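Local coordinates for protein transcriptional regulator, LacI family (Burkholderia phymatum, PDB 2RGY) that probably regulates transcription as a LacI-family protein that binds a small effector, possibly a sugar, between the two lobes of its periplasmic-binding-protein-like domain, at residues 15-18 with 22-25; 28-33 with 250-255; 254-257 with 261-264. All coordinates share one frame; numbering follows the deposited sequence.

Contact 1: 15-18 with 22-25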
# COMPACT_ATOMS: atom_id res chain seq x y z
N VAL A 15 3.85 -10.88 -7.67
CA VAL A 15 3.86 -9.43 -7.74
C VAL A 15 5.26 -9.05 -7.24
O VAL A 15 5.77 -9.67 -6.30
CB VAL A 15 2.79 -8.78 -6.85
CG1 VAL A 15 1.40 -9.10 -7.38
CG2 VAL A 15 2.93 -9.27 -5.42
N PRO A 16 5.89 -8.06 -7.86
CA PRO A 16 7.23 -7.65 -7.44
C PRO A 16 7.33 -7.07 -6.03
O PRO A 16 8.43 -6.94 -5.49
CB PRO A 16 7.64 -6.65 -8.51
CG PRO A 16 6.33 -6.06 -8.94
CD PRO A 16 5.43 -7.26 -9.01
N THR A 17 6.18 -6.74 -5.43
CA THR A 17 6.15 -6.17 -4.08
C THR A 17 4.70 -6.04 -3.60
O THR A 17 3.79 -5.93 -4.42
CB THR A 17 6.83 -4.78 -4.05
OG1 THR A 17 6.91 -4.30 -2.71
CG2 THR A 17 6.05 -3.78 -4.90
N PHE A 18 4.49 -6.07 -2.29
CA PHE A 18 3.14 -5.94 -1.72
C PHE A 18 2.77 -4.48 -1.50
O PHE A 18 1.64 -4.18 -1.14
CB PHE A 18 3.05 -6.66 -0.38
CG PHE A 18 3.13 -8.15 -0.47
CD1 PHE A 18 2.04 -8.88 -0.96
CD2 PHE A 18 4.27 -8.83 -0.05
CE1 PHE A 18 2.10 -10.29 -1.03
CE2 PHE A 18 4.35 -10.23 -0.11
CZ PHE A 18 3.25 -10.97 -0.60
N TYR A 22 -1.28 0.08 -6.32
CA TYR A 22 -1.33 -0.52 -7.65
C TYR A 22 -1.27 -2.04 -7.48
O TYR A 22 -2.09 -2.78 -8.02
CB TYR A 22 -0.15 -0.03 -8.49
CG TYR A 22 -0.07 -0.68 -9.85
CD1 TYR A 22 -0.95 -0.32 -10.88
CD2 TYR A 22 0.88 -1.66 -10.11
CE1 TYR A 22 -0.87 -0.93 -12.14
CE2 TYR A 22 0.97 -2.27 -11.35
CZ TYR A 22 0.09 -1.90 -12.37
OH TYR A 22 0.19 -2.53 -13.59
N TYR A 23 -0.28 -2.51 -6.72
CA TYR A 23 -0.16 -3.94 -6.51
C TYR A 23 -1.26 -4.44 -5.58
O TYR A 23 -1.69 -5.58 -5.69
CB TYR A 23 1.22 -4.29 -5.96
CG TYR A 23 2.29 -4.02 -7.00
CD1 TYR A 23 2.35 -4.76 -8.17
CD2 TYR A 23 3.20 -2.97 -6.84
CE1 TYR A 23 3.27 -4.47 -9.17
CE2 TYR A 23 4.13 -2.67 -7.83
CZ TYR A 23 4.16 -3.42 -9.00
OH TYR A 23 5.06 -3.12 -10.00
N GLY A 24 -1.72 -3.58 -4.67
CA GLY A 24 -2.80 -3.98 -3.78
C GLY A 24 -4.05 -4.26 -4.59
O GLY A 24 -4.81 -5.18 -4.29
N THR A 25 -4.26 -3.47 -5.64
CA THR A 25 -5.43 -3.63 -6.51
C THR A 25 -5.39 -4.99 -7.21
O THR A 25 -6.41 -5.67 -7.33
CB THR A 25 -5.46 -2.53 -7.59
OG1 THR A 25 -5.50 -1.25 -6.94
CG2 THR A 25 -6.69 -2.68 -8.48
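Val15 meets Tyr23 loosely: its CB stands 4.3 Å from CD1 of the ring, and its carbonyl oxygen is taken by the hydroxyl of Thr45. Pro16 lies closer. Its CG is 3.4 Å from both CZ and OH of Tyr23, while CD is 3.5 Å from CE1, so the pyrrolidine rests obliquely on the CE1-CZ end of the ring, the two side chains crossing at about a right angle. Thr17 meets the CD2-CE2 side. A chi1 of -174° turns the Thr17 hydroxyl away from N and puts the methyl CG2 between N and the carbonyl carbon, within 3.5 Å of Tyr23 CD2. The carbonyl O of Thr17 adds a contact of 3.4 Å to Tyr23 CB. No hydrogen bond joins the two segments, so the contact rests on van der Waals packing. Tyr22 directs CD2 at one face of the Tyr23 ring, 3.7 Å above its plane and over its centre. The arrangement is that of the turn linking strand 10-14 to helix 21-36, the opening beta-alpha unit of a Rossmann-like lobe; in LacI-family relatives such a turn borders the effector cleft.

Contact 2: 28-33 with 250-255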
# COMPACT_ATOMS: atom_id res chain seq x y z
N LYS A 28 -6.08 -7.68 -4.62
CA LYS A 28 -7.48 -7.69 -4.25
C LYS A 28 -8.36 -8.34 -5.32
O LYS A 28 -9.14 -9.24 -5.01
CB LYS A 28 -7.97 -6.26 -3.98
CG LYS A 28 -9.45 -6.15 -3.60
CD LYS A 28 -9.84 -4.68 -3.38
CE LYS A 28 -11.35 -4.49 -3.22
NZ LYS A 28 -11.74 -3.03 -3.15
N GLN A 29 -8.23 -7.90 -6.57
CA GLN A 29 -9.02 -8.46 -7.66
C GLN A 29 -8.76 -9.95 -7.89
O GLN A 29 -9.68 -10.69 -8.22
CB GLN A 29 -8.75 -7.73 -8.98
CG GLN A 29 -9.41 -6.37 -9.08
CD GLN A 29 -10.89 -6.43 -8.76
OE1 GLN A 29 -11.64 -7.24 -9.30
NE2 GLN A 29 -11.32 -5.55 -7.87
N THR A 30 -7.51 -10.38 -7.75
CA THR A 30 -7.19 -11.78 -7.95
C THR A 30 -7.89 -12.59 -6.85
O THR A 30 -8.57 -13.58 -7.13
CB THR A 30 -5.66 -12.04 -7.89
OG1 THR A 30 -5.00 -11.20 -8.84
CG2 THR A 30 -5.36 -13.50 -8.21
N ASP A 31 -7.74 -12.15 -5.60
CA ASP A 31 -8.37 -12.82 -4.46
C ASP A 31 -9.88 -12.90 -4.65
O ASP A 31 -10.50 -13.93 -4.42
CB ASP A 31 -8.04 -12.05 -3.16
CG ASP A 31 -8.76 -12.61 -1.93
OD1 ASP A 31 -8.81 -13.85 -1.76
OD2 ASP A 31 -9.28 -11.80 -1.12
N LEU A 32 -10.45 -11.79 -5.11
CA LEU A 32 -11.88 -11.64 -5.36
C LEU A 32 -12.44 -12.63 -6.38
O LEU A 32 -13.40 -13.35 -6.10
CB LEU A 32 -12.15 -10.21 -5.82
CG LEU A 32 -13.37 -9.45 -5.32
CD1 LEU A 32 -13.53 -9.68 -3.83
CD2 LEU A 32 -13.20 -7.95 -5.61
N GLU A 33 -11.83 -12.68 -7.56
CA GLU A 33 -12.31 -13.58 -8.59
C GLU A 33 -12.17 -15.05 -8.19
O GLU A 33 -12.99 -15.89 -8.57
CB GLU A 33 -11.58 -13.32 -9.91
CG GLU A 33 -11.91 -11.96 -10.54
CD GLU A 33 -13.42 -11.70 -10.70
OE1 GLU A 33 -14.16 -12.61 -11.15
OE2 GLU A 33 -13.87 -10.58 -10.38
N ASN A 250 -10.35 -9.24 -15.69
CA ASN A 250 -10.46 -9.98 -16.93
C ASN A 250 -9.29 -10.96 -17.16
O ASN A 250 -9.49 -12.05 -17.71
CB ASN A 250 -10.61 -9.00 -18.10
CG ASN A 250 -12.03 -8.44 -18.19
OD1 ASN A 250 -12.92 -9.09 -18.75
ND2 ASN A 250 -12.24 -7.26 -17.64
N ALA A 251 -8.09 -10.58 -16.74
CA ALA A 251 -6.94 -11.45 -16.90
C ALA A 251 -7.15 -12.69 -16.04
O ALA A 251 -6.91 -13.81 -16.47
CB ALA A 251 -5.66 -10.72 -16.47
N VAL A 252 -7.62 -12.49 -14.81
CA VAL A 252 -7.86 -13.60 -13.90
C VAL A 252 -9.05 -14.45 -14.33
O VAL A 252 -9.03 -15.66 -14.18
CB VAL A 252 -8.04 -13.10 -12.46
CG1 VAL A 252 -8.36 -14.26 -11.54
CG2 VAL A 252 -6.76 -12.41 -11.99
N ARG A 253 -10.09 -13.82 -14.88
CA ARG A 253 -11.26 -14.57 -15.35
C ARG A 253 -10.86 -15.46 -16.53
O ARG A 253 -11.28 -16.61 -16.61
CB ARG A 253 -12.38 -13.62 -15.75
CG ARG A 253 -13.10 -13.02 -14.56
CD ARG A 253 -14.21 -12.07 -14.98
NE ARG A 253 -14.99 -11.65 -13.82
CZ ARG A 253 -15.98 -10.76 -13.87
NH1 ARG A 253 -16.30 -10.18 -15.02
NH2 ARG A 253 -16.64 -10.45 -12.76
N TRP A 254 -10.05 -14.92 -17.43
CA TRP A 254 -9.58 -15.66 -18.59
C TRP A 254 -8.86 -16.91 -18.11
O TRP A 254 -9.08 -18.01 -18.62
CB TRP A 254 -8.62 -14.81 -19.41
CG TRP A 254 -8.10 -15.50 -20.64
CD1 TRP A 254 -8.75 -15.66 -21.83
CD2 TRP A 254 -6.82 -16.15 -20.79
NE1 TRP A 254 -7.96 -16.36 -22.71
CE2 TRP A 254 -6.77 -16.68 -22.09
CE3 TRP A 254 -5.71 -16.33 -19.94
CZ2 TRP A 254 -5.65 -17.38 -22.58
CZ3 TRP A 254 -4.60 -17.03 -20.43
CH2 TRP A 254 -4.58 -17.55 -21.73
N LEU A 255 -8.00 -16.74 -17.10
CA LEU A 255 -7.24 -17.85 -16.54
C LEU A 255 -8.16 -18.86 -15.87
O LEU A 255 -7.98 -20.07 -16.01
CB LEU A 255 -6.21 -17.30 -15.54
CG LEU A 255 -5.24 -18.31 -14.92
CD1 LEU A 255 -4.42 -18.96 -16.03
CD2 LEU A 255 -4.33 -17.60 -13.92
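Glu33 and Arg253 form a salt bridge through one nearly straight hydrogen bond: Arg253 NE donates to Glu33 OE1 over 3.0 Å, with an N-H...O angle of 171°. The acceptor lies in the guanidinium plane, at its edge, yet the donor reaches OE1 from well above the carboxylate plane. The two planes stand 80° apart, and one N-H, not two, bridges the pair; Arg253 NH2 stays 3.7 Å from Glu33 OE2. That second oxygen is instead engaged by the side-chain amide of Gln249, so the carboxylate is held from helix 244-260 at both oxygens. The Glu33 chain bends at chi2, whereas Arg253 runs extended from CG to NE, bringing its guanidinium across to the carboxylate. Trp264 makes a cation-pi contact with the same guanidinium and also touches Glu33, which probably helps to shield the pair from solvent.

Beyond the charges, Val252 points toward helix 21-36 and spreads its methyls over two residues. CG1 is 3.7 Å from Glu33 CB; CG2 is 3.8 Å from Thr30 OG1, a hydroxyl that is hydrogen-bonded to Ile26 O one turn back. Thr30 and Val252 also mark the nearest backbones, with CA atoms 6.3 Å apart. The segment axes approach to 9.4 Å and run in similar directions, with a signed crossing angle of -36°. Helix 244-260 follows strand 238-241 of the other lobe yet packs here beside helix 21-36, as expected of the chain crossing between lobes in the type I periplasmic-binding-protein fold.

Contact 3: 254-257 with 261-264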
# COMPACT_ATOMS: atom_id res chain seq x y z
N TRP A 254 -10.05 -14.92 -17.43
CA TRP A 254 -9.58 -15.66 -18.59
C TRP A 254 -8.86 -16.91 -18.11
O TRP A 254 -9.08 -18.01 -18.62
CB TRP A 254 -8.62 -14.81 -19.41
CG TRP A 254 -8.10 -15.50 -20.64
CD1 TRP A 254 -8.75 -15.66 -21.83
CD2 TRP A 254 -6.82 -16.15 -20.79
NE1 TRP A 254 -7.96 -16.36 -22.71
CE2 TRP A 254 -6.77 -16.68 -22.09
CE3 TRP A 254 -5.71 -16.33 -19.94
CZ2 TRP A 254 -5.65 -17.38 -22.58
CZ3 TRP A 254 -4.60 -17.03 -20.43
CH2 TRP A 254 -4.58 -17.55 -21.73
N LEU A 255 -8.00 -16.74 -17.10
CA LEU A 255 -7.24 -17.85 -16.54
C LEU A 255 -8.16 -18.86 -15.87
O LEU A 255 -7.98 -20.07 -16.01
CB LEU A 255 -6.21 -17.30 -15.54
CG LEU A 255 -5.24 -18.31 -14.92
CD1 LEU A 255 -4.42 -18.96 -16.03
CD2 LEU A 255 -4.33 -17.60 -13.92
N ILE A 256 -9.15 -18.37 -15.14
CA ILE A 256 -10.08 -19.25 -14.46
C ILE A 256 -10.87 -20.09 -15.48
O ILE A 256 -11.13 -21.27 -15.24
CB ILE A 256 -11.02 -18.43 -13.52
CG1 ILE A 256 -10.19 -17.89 -12.34
CG2 ILE A 256 -12.16 -19.29 -13.01
CD1 ILE A 256 -10.96 -17.04 -11.34
N ASN A 257 -11.21 -19.50 -16.62
CA ASN A 257 -11.92 -20.23 -17.68
C ASN A 257 -11.09 -21.46 -18.09
O ASN A 257 -11.60 -22.59 -18.14
CB ASN A 257 -12.11 -19.34 -18.92
CG ASN A 257 -13.26 -18.35 -18.77
OD1 ASN A 257 -13.51 -17.55 -19.67
ND2 ASN A 257 -13.95 -18.41 -17.65
N GLY A 261 -13.07 -24.31 -15.92
CA GLY A 261 -14.29 -24.49 -16.69
C GLY A 261 -15.37 -23.43 -16.61
O GLY A 261 -16.51 -23.69 -17.02
N THR A 262 -15.05 -22.25 -16.08
CA THR A 262 -16.03 -21.18 -16.01
C THR A 262 -16.23 -20.68 -17.44
O THR A 262 -15.47 -21.04 -18.33
CB THR A 262 -15.52 -20.01 -15.16
OG1 THR A 262 -14.15 -19.74 -15.49
CG2 THR A 262 -15.63 -20.34 -13.69
N LYS A 263 -17.27 -19.88 -17.66
CA LYS A 263 -17.52 -19.34 -18.99
C LYS A 263 -17.68 -17.83 -19.02
O LYS A 263 -18.65 -17.30 -19.55
CB LYS A 263 -18.75 -20.02 -19.62
CG LYS A 263 -18.39 -21.15 -20.58
CD LYS A 263 -18.20 -22.46 -19.86
CE LYS A 263 -17.23 -23.40 -20.61
NZ LYS A 263 -17.53 -23.61 -22.06
N TRP A 264 -16.71 -17.13 -18.45
CA TRP A 264 -16.72 -15.67 -18.42
C TRP A 264 -16.49 -15.10 -19.81
O TRP A 264 -15.69 -15.65 -20.57
CB TRP A 264 -15.57 -15.15 -17.56
CG TRP A 264 -15.69 -15.39 -16.09
CD1 TRP A 264 -14.96 -16.26 -15.34
CD2 TRP A 264 -16.53 -14.68 -15.18
NE1 TRP A 264 -15.29 -16.13 -14.01
CE2 TRP A 264 -16.25 -15.16 -13.89
CE3 TRP A 264 -17.49 -13.67 -15.34
CZ2 TRP A 264 -16.90 -14.66 -12.75
CZ3 TRP A 264 -18.14 -13.18 -14.21
CH2 TRP A 264 -17.84 -13.67 -12.93
O HOH W 1 -13.82 -22.84 -19.77
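Asn257 O accepts a hydrogen bond from Gly261 N at 3.2 Å, bent to 139° at the hydrogen, where Gly261 leaves helical geometry with positive phi (79°), a conformation that glycine adopts without strain. This is a glycine stop at the C-terminal end of a helix: the last turn of helix 244-260 closes, then the chain reverses so that 262-264 passes back beside it.

Thr262 sits closest in backbone terms, its CA 4.5 Å from that of Asn257. Its OG1 occupies the position between backbone N and carbonyl carbon (chi1 44°), facing the helix, where it comes within 3.2 Å of Ile256 CG2. The Thr262 methyl packs on the same branch, with its CG2 3.7 Å from Ile256 CG2. Asn257 crosses Thr262 at about a right angle, and its CG lies 3.5 Å from Thr262 O, which places the amide group among the Thr262 and Trp264 backbone atoms. The Trp264 side chain points back toward the helix and meets the Asn257 amide at its ring edge, the CD1 corner being nearest. On the backbone side, one water donates to both Asn257 O and Thr262 O, each at 2.8 Å.

Overall arrangement
The three contacts lie in the lobe built on the parallel sheet around strand 10-14 and follow one another along the chain. Contacts 1 and 2 share helix 21-36, their centres 14 Å apart, and both touch the second subunit. Contacts 2 and 3 share helix 244-260, with Trp254 and Leu255 in common and centres 10 Å apart; Arg253 CZ lies 3.3 Å from Trp264 CZ3, joining them directly. Contacts 1 and 3 do not touch, their centres being 23 Å apart. Together, contacts 1 and 2 place helix 21-36 between the second subunit and helix 244-260, so that one helix serves both the dimer interface and the interior of the lobe.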